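PDB 5XTG: 2,3-dihydroxy-2,3-dihydrophenylpropionate dehydrogenase from Pseudomonas sp. MC1, which probably catalyses the NAD+-dependent oxidation of naphthalene dihydrodiol to 1,2-dihydroxynaphthalene, as a member of the short-chain dehydrogenase/reductase family. Local coordinates for residues 72-77 / 85-90; 25-30 / 49-54; 105-110 / 126-131. One frame throughout, in Å; residues are numbered along the deposited sequence.

Contact 1. Residues 72-77 / 85-90; sequences EIVVGD and EKLIKQ. With NAD (nicotinamide-adenine-dinucleotide), chain B.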
# COMPACT_ATOMS: atom_id res chain seq x y z
N GLU A 72 -18.72 23.74 -23.96
CA GLU A 72 -17.74 23.77 -25.04
C GLU A 72 -17.35 22.33 -25.33
O GLU A 72 -16.89 21.62 -24.44
CB GLU A 72 -16.53 24.61 -24.62
CG GLU A 72 -15.60 25.10 -25.75
CD GLU A 72 -16.29 25.96 -26.84
OE1 GLU A 72 -17.23 26.76 -26.56
OE2 GLU A 72 -15.85 25.82 -28.00
N ILE A 73 -17.58 21.88 -26.57
CA ILE A 73 -17.44 20.47 -26.95
C ILE A 73 -16.42 20.31 -28.07
O ILE A 73 -16.35 21.12 -29.00
CB ILE A 73 -18.79 19.86 -27.38
CG1 ILE A 73 -19.82 20.04 -26.27
CG2 ILE A 73 -18.61 18.39 -27.73
CD1 ILE A 73 -21.21 19.57 -26.64
N VAL A 74 -15.67 19.21 -28.00
CA VAL A 74 -14.60 18.91 -28.93
C VAL A 74 -14.71 17.43 -29.22
O VAL A 74 -14.87 16.62 -28.31
CB VAL A 74 -13.21 19.24 -28.38
CG1 VAL A 74 -12.13 18.73 -29.30
CG2 VAL A 74 -13.04 20.72 -28.23
N VAL A 75 -14.65 17.08 -30.50
CA VAL A 75 -14.66 15.71 -30.94
C VAL A 75 -13.25 15.38 -31.40
O VAL A 75 -12.63 16.17 -32.12
CB VAL A 75 -15.66 15.50 -32.08
CG1 VAL A 75 -15.75 14.02 -32.38
CG2 VAL A 75 -17.02 16.11 -31.71
N GLY A 76 -12.74 14.24 -30.96
CA GLY A 76 -11.43 13.80 -31.38
C GLY A 76 -10.94 12.65 -30.54
O GLY A 76 -11.62 12.18 -29.62
N ASP A 77 -9.74 12.20 -30.88
CA ASP A 77 -9.07 11.12 -30.17
C ASP A 77 -8.15 11.70 -29.09
O ASP A 77 -7.23 12.46 -29.37
CB ASP A 77 -8.26 10.25 -31.14
CG ASP A 77 -7.86 8.89 -30.52
OD1 ASP A 77 -7.42 8.84 -29.35
OD2 ASP A 77 -8.02 7.86 -31.20
N GLU A 85 -4.79 19.89 -26.83
CA GLU A 85 -4.56 21.34 -26.84
C GLU A 85 -5.78 22.10 -27.36
O GLU A 85 -6.09 23.19 -26.87
CB GLU A 85 -3.35 21.70 -27.70
CG GLU A 85 -2.08 21.16 -27.13
CD GLU A 85 -0.88 21.52 -27.95
OE1 GLU A 85 -0.99 21.48 -29.20
OE2 GLU A 85 0.17 21.87 -27.33
N LYS A 86 -6.44 21.57 -28.37
CA LYS A 86 -7.66 22.21 -28.84
C LYS A 86 -8.70 22.31 -27.72
O LYS A 86 -9.32 23.36 -27.51
CB LYS A 86 -8.18 21.44 -30.05
CG LYS A 86 -9.50 21.98 -30.63
CD LYS A 86 -9.74 21.49 -32.07
CE LYS A 86 -11.10 21.99 -32.59
NZ LYS A 86 -11.48 21.45 -33.94
N LEU A 87 -8.89 21.24 -26.96
CA LEU A 87 -9.84 21.30 -25.84
C LEU A 87 -9.48 22.43 -24.87
O LEU A 87 -10.34 23.23 -24.49
CB LEU A 87 -9.89 19.95 -25.12
CG LEU A 87 -10.61 19.84 -23.77
CD1 LEU A 87 -12.08 19.97 -23.94
CD2 LEU A 87 -10.31 18.50 -23.18
N ILE A 88 -8.21 22.53 -24.50
CA ILE A 88 -7.80 23.58 -23.57
C ILE A 88 -8.05 24.94 -24.20
O ILE A 88 -8.64 25.84 -23.58
CB ILE A 88 -6.33 23.41 -23.18
CG1 ILE A 88 -6.06 22.03 -22.60
CG2 ILE A 88 -5.94 24.44 -22.17
CD1 ILE A 88 -6.93 21.64 -21.45
N LYS A 89 -7.57 25.11 -25.43
CA LYS A 89 -7.68 26.38 -26.13
C LYS A 89 -9.14 26.85 -26.23
O LYS A 89 -9.47 28.00 -25.91
CB LYS A 89 -7.04 26.25 -27.52
CG LYS A 89 -6.90 27.56 -28.27
CD LYS A 89 -6.45 27.35 -29.72
CE LYS A 89 -6.24 28.69 -30.39
NZ LYS A 89 -7.42 29.60 -30.22
N GLN A 90 -10.05 25.97 -26.67
CA GLN A 90 -11.45 26.36 -26.72
C GLN A 90 -12.03 26.65 -25.32
O GLN A 90 -12.92 27.50 -25.18
CB GLN A 90 -12.26 25.29 -27.43
CG GLN A 90 -12.12 25.36 -28.96
CD GLN A 90 -12.86 24.25 -29.69
OE1 GLN A 90 -12.35 23.69 -30.65
NE2 GLN A 90 -14.08 23.93 -29.24
PA NAD B . -17.09 3.93 -20.86
O1A NAD B . -17.51 2.54 -21.38
O2A NAD B . -18.24 4.84 -20.78
O5B NAD B . -15.93 4.47 -21.83
C5B NAD B . -14.99 5.45 -21.40
C4B NAD B . -15.14 6.82 -22.12
O4B NAD B . -13.96 7.15 -22.62
C3B NAD B . -16.12 6.82 -23.35
O3B NAD B . -16.76 8.01 -23.52
C2B NAD B . -15.16 6.57 -24.54
O2B NAD B . -15.82 6.94 -25.86
C1B NAD B . -14.14 7.34 -24.22
N9A NAD B . -12.94 6.98 -25.01
C8A NAD B . -12.40 5.76 -25.19
N7A NAD B . -11.35 5.89 -26.01
C5A NAD B . -11.25 7.20 -26.35
C6A NAD B . -10.37 7.89 -27.17
N6A NAD B . -9.31 7.23 -27.82
N1A NAD B . -10.46 9.20 -27.37
C2A NAD B . -11.45 9.89 -26.73
N3A NAD B . -12.33 9.21 -25.91
C4A NAD B . -12.22 7.88 -25.74
O3 NAD B . -16.48 3.68 -19.35
PN NAD B . -16.59 4.57 -17.92
O1N NAD B . -17.07 3.65 -16.84
O2N NAD B . -17.42 5.83 -17.88
O5D NAD B . -14.97 4.88 -17.58
C5D NAD B . -14.32 6.12 -17.47
C4D NAD B . -13.01 5.75 -16.66
O4D NAD B . -13.35 5.06 -15.59
C3D NAD B . -12.01 4.85 -17.46
O3D NAD B . -10.72 5.31 -17.36
C2D NAD B . -12.11 3.46 -16.77
O2D NAD B . -10.81 2.78 -16.99
C1D NAD B . -12.39 3.73 -15.49
N1N NAD B . -12.99 2.59 -14.72
C2N NAD B . -14.34 2.25 -14.72
C3N NAD B . -14.80 1.14 -13.98
C7N NAD B . -16.29 0.74 -13.99
O7N NAD B . -16.65 -0.33 -13.48
N7N NAD B . -17.26 1.66 -14.67
C4N NAD B . -13.95 0.38 -13.26
C5N NAD B . -12.63 0.70 -13.25
C6N NAD B . -12.17 1.81 -13.97
O HOH W 1 -14.71 21.60 -31.79
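In the Rossmann fold of this SDR enzyme, strand 72-75, an outermost strand of the parallel sheet within the chain, packs against helix 81-95, with E72 and V74 facing L87 and Q90. Strand and helix axes approach to 8.7 Å and run nearly antiparallel, at 164°, as expected where a helix turns back beside the strand that precedes it.

The polar part lies between E72 and Q90. With CG set anti to its own backbone N (chi1 -162°) and a bend at chi2, E72 presents OE2 to the amide of Q90, and NE2 of Q90 donates to OE2 of E72 at 2.9 Å. The bond is bent, enters on the anti lone pair, and leaves the Q90 amide plane by 26°; carboxylate and amide stand almost perpendicular to each other. CG of E72 meanwhile lies 3.7 Å from CB of Q90, so the aliphatic parts of the two chains pack as well. A water donates to O of I73 at 3.3 Å and more weakly to OE1 of Q90.

V74 supplies the greasy half. Its CG2 sits under the same amide, 3.5 Å from NE2 of Q90, and 4.0 Å from CA of L87, while CG1 only brushes the aliphatic part of K86.

Beyond the strand, D77 turns to the cofactor: N6A of the NAD adenine donates to OD1 of D77 at 2.9 Å, nearly straight, while OD2 is salt-bridged to R79. E72 likewise has a second charged partner, R94, on OE1. That arginine probably keeps the carboxylate ionised, and with one oxygen held by R94 and the other by Q90, rotation of the carboxylate should be restricted.

Contact 2. Residues 25-30 / 49-54; sequences VVSITG and CVSALV. With NAD (nicotinamide-adenine-dinucleotide), chain B.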
# COMPACT_ATOMS: atom_id res chain seq x y z
N VAL A 25 -14.23 26.59 -13.70
CA VAL A 25 -14.22 25.98 -15.04
C VAL A 25 -13.51 24.63 -14.99
O VAL A 25 -12.34 24.56 -14.60
CB VAL A 25 -13.54 26.89 -16.09
CG1 VAL A 25 -13.62 26.24 -17.47
CG2 VAL A 25 -14.17 28.25 -16.13
N VAL A 26 -14.20 23.58 -15.47
CA VAL A 26 -13.67 22.23 -15.52
C VAL A 26 -13.68 21.74 -16.96
O VAL A 26 -14.59 22.07 -17.74
CB VAL A 26 -14.45 21.26 -14.61
CG1 VAL A 26 -15.88 21.07 -15.08
CG2 VAL A 26 -13.76 19.92 -14.53
N SER A 27 -12.67 20.95 -17.31
CA SER A 27 -12.56 20.27 -18.59
C SER A 27 -12.45 18.77 -18.37
O SER A 27 -11.57 18.33 -17.63
CB SER A 27 -11.34 20.78 -19.38
OG SER A 27 -11.21 20.05 -20.60
N ILE A 28 -13.28 18.00 -19.06
CA ILE A 28 -13.47 16.58 -18.81
C ILE A 28 -13.28 15.83 -20.12
O ILE A 28 -13.92 16.16 -21.13
CB ILE A 28 -14.89 16.32 -18.25
CG1 ILE A 28 -15.15 17.21 -17.03
CG2 ILE A 28 -15.12 14.83 -17.98
CD1 ILE A 28 -16.58 17.31 -16.65
N THR A 29 -12.40 14.82 -20.13
CA THR A 29 -12.33 13.87 -21.23
C THR A 29 -13.13 12.61 -20.90
O THR A 29 -13.49 12.34 -19.75
CB THR A 29 -10.89 13.47 -21.52
OG1 THR A 29 -10.45 12.54 -20.53
CG2 THR A 29 -10.00 14.70 -21.54
N GLY A 30 -13.42 11.83 -21.94
CA GLY A 30 -14.32 10.70 -21.79
C GLY A 30 -15.72 11.14 -21.42
O GLY A 30 -16.43 10.41 -20.72
N CYS A 49 -18.66 26.06 -15.19
CA CYS A 49 -18.62 26.05 -16.64
C CYS A 49 -17.78 24.85 -17.06
O CYS A 49 -16.74 24.57 -16.45
CB CYS A 49 -18.03 27.35 -17.20
SG CYS A 49 -18.96 28.85 -16.82
N VAL A 50 -18.23 24.15 -18.11
CA VAL A 50 -17.74 22.82 -18.43
C VAL A 50 -17.37 22.76 -19.90
O VAL A 50 -18.17 23.14 -20.75
CB VAL A 50 -18.80 21.75 -18.13
CG1 VAL A 50 -18.37 20.38 -18.70
CG2 VAL A 50 -19.05 21.66 -16.63
N SER A 51 -16.17 22.24 -20.18
CA SER A 51 -15.81 21.76 -21.50
C SER A 51 -15.66 20.25 -21.43
O SER A 51 -15.44 19.65 -20.36
CB SER A 51 -14.51 22.41 -22.03
OG SER A 51 -13.41 22.14 -21.19
N ALA A 52 -15.82 19.63 -22.59
CA ALA A 52 -15.96 18.20 -22.72
C ALA A 52 -15.29 17.73 -24.00
O ALA A 52 -15.49 18.34 -25.05
CB ALA A 52 -17.43 17.80 -22.74
N LEU A 53 -14.52 16.66 -23.91
CA LEU A 53 -14.00 15.95 -25.07
C LEU A 53 -14.79 14.66 -25.23
O LEU A 53 -14.86 13.85 -24.31
CB LEU A 53 -12.53 15.64 -24.91
CG LEU A 53 -11.93 14.76 -26.02
CD1 LEU A 53 -11.82 15.55 -27.30
CD2 LEU A 53 -10.57 14.25 -25.60
N VAL A 54 -15.38 14.48 -26.41
CA VAL A 54 -16.10 13.27 -26.75
C VAL A 54 -15.39 12.63 -27.93
O VAL A 54 -14.66 13.28 -28.67
CB VAL A 54 -17.56 13.55 -27.10
CG1 VAL A 54 -18.23 14.12 -25.92
CG2 VAL A 54 -17.62 14.53 -28.25
PA NAD B . -17.09 3.93 -20.86
O1A NAD B . -17.51 2.54 -21.38
O2A NAD B . -18.24 4.84 -20.78
O5B NAD B . -15.93 4.47 -21.83
C5B NAD B . -14.99 5.45 -21.40
C4B NAD B . -15.14 6.82 -22.12
O4B NAD B . -13.96 7.15 -22.62
C3B NAD B . -16.12 6.82 -23.35
O3B NAD B . -16.76 8.01 -23.52
C2B NAD B . -15.16 6.57 -24.54
O2B NAD B . -15.82 6.94 -25.86
C1B NAD B . -14.14 7.34 -24.22
N9A NAD B . -12.94 6.98 -25.01
C8A NAD B . -12.40 5.76 -25.19
N7A NAD B . -11.35 5.89 -26.01
C5A NAD B . -11.25 7.20 -26.35
C6A NAD B . -10.37 7.89 -27.17
N6A NAD B . -9.31 7.23 -27.82
N1A NAD B . -10.46 9.20 -27.37
C2A NAD B . -11.45 9.89 -26.73
N3A NAD B . -12.33 9.21 -25.91
C4A NAD B . -12.22 7.88 -25.74
O3 NAD B . -16.48 3.68 -19.35
PN NAD B . -16.59 4.57 -17.92
O1N NAD B . -17.07 3.65 -16.84
O2N NAD B . -17.42 5.83 -17.88
O5D NAD B . -14.97 4.88 -17.58
C5D NAD B . -14.32 6.12 -17.47
C4D NAD B . -13.01 5.75 -16.66
O4D NAD B . -13.35 5.06 -15.59
C3D NAD B . -12.01 4.85 -17.46
O3D NAD B . -10.72 5.31 -17.36
C2D NAD B . -12.11 3.46 -16.77
O2D NAD B . -10.81 2.78 -16.99
C1D NAD B . -12.39 3.73 -15.49
N1N NAD B . -12.99 2.59 -14.72
C2N NAD B . -14.34 2.25 -14.72
C3N NAD B . -14.80 1.14 -13.98
C7N NAD B . -16.29 0.74 -13.99
O7N NAD B . -16.65 -0.33 -13.48
N7N NAD B . -17.26 1.66 -14.67
C4N NAD B . -13.95 0.38 -13.26
C5N NAD B . -12.63 0.70 -13.25
C6N NAD B . -12.17 1.81 -13.97
O HOH W 2 -13.57 11.54 -24.99
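Four backbone hydrogen bonds join V26 and I28 to C49, S51 and L53 in the parallel pairing of strands 25-29 and 49-54. N of V26 donates to O of C49 at 2.9 Å, and O of V26 accepts from N of S51. Two residues on, N of I28 donates to O of S51 at 3.0 Å, and O of I28 takes N of L53 at 2.9 Å. CA-H...O contacts run beside them, such as CA of V25 to O of C49 at 3.2 Å. Near the end of the pairing a water donates to O of L53 at 2.7 Å and accepts weakly from N of G30.

Of the side chains, V26 and V50 lie side by side, CG1 of V26 being 3.6 Å from CG2 of V50; a chi1 of 65° on V26 turns CG1 to that neighbour. CD1 of I28 reaches back to CG1 of V50 on this same face. On the face bearing V25, S27 and T29, OG of S27 donates weakly to OG of S51 at 3.1 Å, and CG2 of T29 touches CD2 of L53.

G30 has a positive phi, and its CA is 3.7 Å from O4B of NAD, where a side chain would be crowded.

Helix 34-45 connects the two strands as a beta-alpha-beta unit. Helix 81-95 lies over the serine face, where T91 bonds OG of S51. Strand 100-103 flanks 25-29, and strand 72-75 flanks 49-54.

Contact 3. Residues 105-110 / 126-131; sequences AGIWDY and DEIFDI. With NAD (nicotinamide-adenine-dinucleotide), chain B; BPY (biphenyl-2,3-diol), chain D.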
# COMPACT_ATOMS: atom_id res chain seq x y z
N ALA A 105 -11.00 9.59 -19.86
CA ALA A 105 -11.11 8.62 -20.94
C ALA A 105 -10.30 7.38 -20.62
O ALA A 105 -9.19 7.47 -20.11
CB ALA A 105 -10.64 9.25 -22.26
N GLY A 106 -10.87 6.21 -20.92
CA GLY A 106 -10.15 4.98 -20.67
C GLY A 106 -10.80 3.81 -21.38
O GLY A 106 -11.93 3.88 -21.85
N ILE A 107 -10.05 2.70 -21.43
CA ILE A 107 -10.53 1.50 -22.10
C ILE A 107 -10.14 0.26 -21.31
O ILE A 107 -9.14 0.24 -20.58
CB ILE A 107 -10.00 1.45 -23.56
CG1 ILE A 107 -10.90 0.55 -24.40
CG2 ILE A 107 -8.55 0.99 -23.61
CD1 ILE A 107 -10.54 0.53 -25.89
N TRP A 108 -10.94 -0.77 -21.46
CA TRP A 108 -10.76 -2.04 -20.77
C TRP A 108 -10.00 -3.04 -21.67
O TRP A 108 -9.94 -2.88 -22.88
CB TRP A 108 -12.12 -2.60 -20.38
CG TRP A 108 -12.09 -3.63 -19.29
CD1 TRP A 108 -11.36 -3.60 -18.13
CD2 TRP A 108 -12.84 -4.85 -19.25
NE1 TRP A 108 -11.60 -4.73 -17.38
CE2 TRP A 108 -12.51 -5.51 -18.05
CE3 TRP A 108 -13.76 -5.44 -20.12
CZ2 TRP A 108 -13.07 -6.75 -17.70
CZ3 TRP A 108 -14.31 -6.65 -19.79
CH2 TRP A 108 -13.96 -7.30 -18.59
N ASP A 109 -9.44 -4.08 -21.06
CA ASP A 109 -8.71 -5.11 -21.80
C ASP A 109 -9.46 -6.44 -21.91
O ASP A 109 -8.92 -7.40 -22.45
CB ASP A 109 -7.31 -5.33 -21.18
CG ASP A 109 -7.31 -6.14 -19.89
OD1 ASP A 109 -8.39 -6.32 -19.28
OD2 ASP A 109 -6.21 -6.57 -19.47
N TYR A 110 -10.70 -6.52 -21.42
CA TYR A 110 -11.50 -7.72 -21.63
C TYR A 110 -10.80 -8.99 -21.12
O TYR A 110 -11.01 -10.08 -21.62
CB TYR A 110 -11.90 -7.84 -23.12
CG TYR A 110 -12.86 -6.73 -23.49
CD1 TYR A 110 -14.23 -6.89 -23.33
CD2 TYR A 110 -12.39 -5.51 -23.91
CE1 TYR A 110 -15.11 -5.87 -23.63
CE2 TYR A 110 -13.28 -4.46 -24.22
CZ TYR A 110 -14.64 -4.66 -24.08
OH TYR A 110 -15.54 -3.65 -24.37
N ASP A 126 -0.61 -1.64 -26.66
CA ASP A 126 -0.36 -0.31 -27.21
C ASP A 126 -1.55 0.58 -27.00
O ASP A 126 -1.40 1.76 -26.67
CB ASP A 126 -0.08 -0.38 -28.71
CG ASP A 126 1.29 -0.96 -29.04
OD1 ASP A 126 2.10 -1.12 -28.11
OD2 ASP A 126 1.55 -1.26 -30.25
N GLU A 127 -2.74 0.03 -27.21
CA GLU A 127 -3.97 0.80 -27.12
C GLU A 127 -4.31 1.11 -25.67
O GLU A 127 -4.72 2.24 -25.34
CB GLU A 127 -5.10 -0.00 -27.79
CG GLU A 127 -6.24 0.81 -28.30
CD GLU A 127 -7.37 -0.06 -28.89
OE1 GLU A 127 -7.58 -1.21 -28.42
OE2 GLU A 127 -8.05 0.41 -29.83
N ILE A 128 -4.18 0.13 -24.78
CA ILE A 128 -4.53 0.36 -23.38
C ILE A 128 -3.63 1.42 -22.79
O ILE A 128 -4.07 2.29 -22.03
CB ILE A 128 -4.43 -0.94 -22.57
CG1 ILE A 128 -5.61 -1.85 -22.87
CG2 ILE A 128 -4.46 -0.62 -21.08
CD1 ILE A 128 -5.20 -3.28 -23.10
N PHE A 129 -2.34 1.33 -23.09
CA PHE A 129 -1.38 2.23 -22.46
C PHE A 129 -1.39 3.59 -23.11
O PHE A 129 -1.15 4.59 -22.42
CB PHE A 129 0.01 1.61 -22.47
CG PHE A 129 0.30 0.78 -21.25
CD1 PHE A 129 -0.19 -0.50 -21.14
CD2 PHE A 129 1.01 1.32 -20.19
CE1 PHE A 129 0.05 -1.26 -20.00
CE2 PHE A 129 1.25 0.56 -19.04
CZ PHE A 129 0.77 -0.72 -18.95
N ASP A 130 -1.68 3.67 -24.42
CA ASP A 130 -1.82 4.97 -25.08
C ASP A 130 -3.04 5.73 -24.55
O ASP A 130 -2.97 6.95 -24.37
CB ASP A 130 -1.94 4.82 -26.60
CG ASP A 130 -0.57 4.73 -27.31
OD1 ASP A 130 0.48 4.99 -26.65
OD2 ASP A 130 -0.55 4.43 -28.54
N ILE A 131 -4.15 5.04 -24.28
CA ILE A 131 -5.36 5.73 -23.80
C ILE A 131 -5.33 5.93 -22.29
O ILE A 131 -5.59 7.04 -21.79
CB ILE A 131 -6.61 4.96 -24.24
CG1 ILE A 131 -6.84 5.08 -25.76
CG2 ILE A 131 -7.86 5.52 -23.58
CD1 ILE A 131 -7.83 4.03 -26.31
PA NAD B . -17.09 3.93 -20.86
O1A NAD B . -17.51 2.54 -21.38
O2A NAD B . -18.24 4.84 -20.78
O5B NAD B . -15.93 4.47 -21.83
C5B NAD B . -14.99 5.45 -21.40
C4B NAD B . -15.14 6.82 -22.12
O4B NAD B . -13.96 7.15 -22.62
C3B NAD B . -16.12 6.82 -23.35
O3B NAD B . -16.76 8.01 -23.52
C2B NAD B . -15.16 6.57 -24.54
O2B NAD B . -15.82 6.94 -25.86
C1B NAD B . -14.14 7.34 -24.22
N9A NAD B . -12.94 6.98 -25.01
C8A NAD B . -12.40 5.76 -25.19
N7A NAD B . -11.35 5.89 -26.01
C5A NAD B . -11.25 7.20 -26.35
C6A NAD B . -10.37 7.89 -27.17
N6A NAD B . -9.31 7.23 -27.82
N1A NAD B . -10.46 9.20 -27.37
C2A NAD B . -11.45 9.89 -26.73
N3A NAD B . -12.33 9.21 -25.91
C4A NAD B . -12.22 7.88 -25.74
O3 NAD B . -16.48 3.68 -19.35
PN NAD B . -16.59 4.57 -17.92
O1N NAD B . -17.07 3.65 -16.84
O2N NAD B . -17.42 5.83 -17.88
O5D NAD B . -14.97 4.88 -17.58
C5D NAD B . -14.32 6.12 -17.47
C4D NAD B . -13.01 5.75 -16.66
O4D NAD B . -13.35 5.06 -15.59
C3D NAD B . -12.01 4.85 -17.46
O3D NAD B . -10.72 5.31 -17.36
C2D NAD B . -12.11 3.46 -16.77
O2D NAD B . -10.81 2.78 -16.99
C1D NAD B . -12.39 3.73 -15.49
N1N NAD B . -12.99 2.59 -14.72
C2N NAD B . -14.34 2.25 -14.72
C3N NAD B . -14.80 1.14 -13.98
C7N NAD B . -16.29 0.74 -13.99
O7N NAD B . -16.65 -0.33 -13.48
N7N NAD B . -17.26 1.66 -14.67
C4N NAD B . -13.95 0.38 -13.26
C5N NAD B . -12.63 0.70 -13.25
C6N NAD B . -12.17 1.81 -13.97
CK1 BPY D . -15.61 0.09 -20.00
CK2 BPY D . -16.01 -1.13 -19.44
CK3 BPY D . -15.40 -1.58 -18.26
CK4 BPY D . -14.39 -0.82 -17.65
CK5 BPY D . -13.99 0.39 -18.23
CK6 BPY D . -14.60 0.85 -19.40
CK7 BPY D . -17.03 -1.85 -20.08
CK8 BPY D . -17.52 -1.40 -21.30
CK9 BPY D . -18.53 -2.10 -21.95
CKA BPY D . -19.06 -3.26 -21.40
CKB BPY D . -18.57 -3.71 -20.19
CKC BPY D . -17.57 -3.01 -19.55
OK1 BPY D . -13.77 -1.31 -16.47
OK2 BPY D . -15.75 -2.80 -17.65
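I107 and I131 form the apolar heart of this contact between the loop after strand 100-103 and helix 118-148. CG2 of I107 meets CD1 of I131 at 4.1 Å, the two chains crossing at a slant, and it also lies over CA of I128, 4.1 Å away. Further along the loop, CD1 of I128 presses on CB of D109 at 3.5 Å. CG2 of I131 rests on CA of G106 at 3.7 Å. No hydrogen bond crosses between the segments.

Ligand packing comes next. CA of G106 is 3.4 Å from O3D of NAD, where a CB would clash, and CD1 of I131 touches N6A of the adenine. W108, its CG anti to the backbone N (chi1 -160°), sets one ring face toward biphenyl-2,3-diol, with CD1 of W108 3.7 Å from OK1. Replacing W108 with an alanine would probably open a gap beside the bound diol and leave O of G167 without the indole N-H that it accepts.

Polar ends are tied outside the pair: OD1 of D109 accepts from N of G169, and N of I107 donates to OD1 of N132. Helix 170-190 packs on I128 and F129 through C171, S175 and A174, while D126 is salt-bridged to K134 of the second subunit.

Overall arrangement
Contacts 1 and 2 share the sheet, their centres 8 Å apart: strand 72-75 bonds to 49-54 through N of A52 to O of E72 and N of V54 to O of V74, both 2.9 Å, and L87 of contact 1 packs on S27. Contact 3 lies about 20 Å from each, centre to centre, yet joins contact 2 where OG1 of T29 meets N of A105 at 3.1 Å, probably a hydrogen bond. NAD links all three: D77 of contact 1 and I131 of contact 3 meet at its adenine amine, G30 and A105 lie by the adenosine ribose, and W108 extends the site to the bound diol.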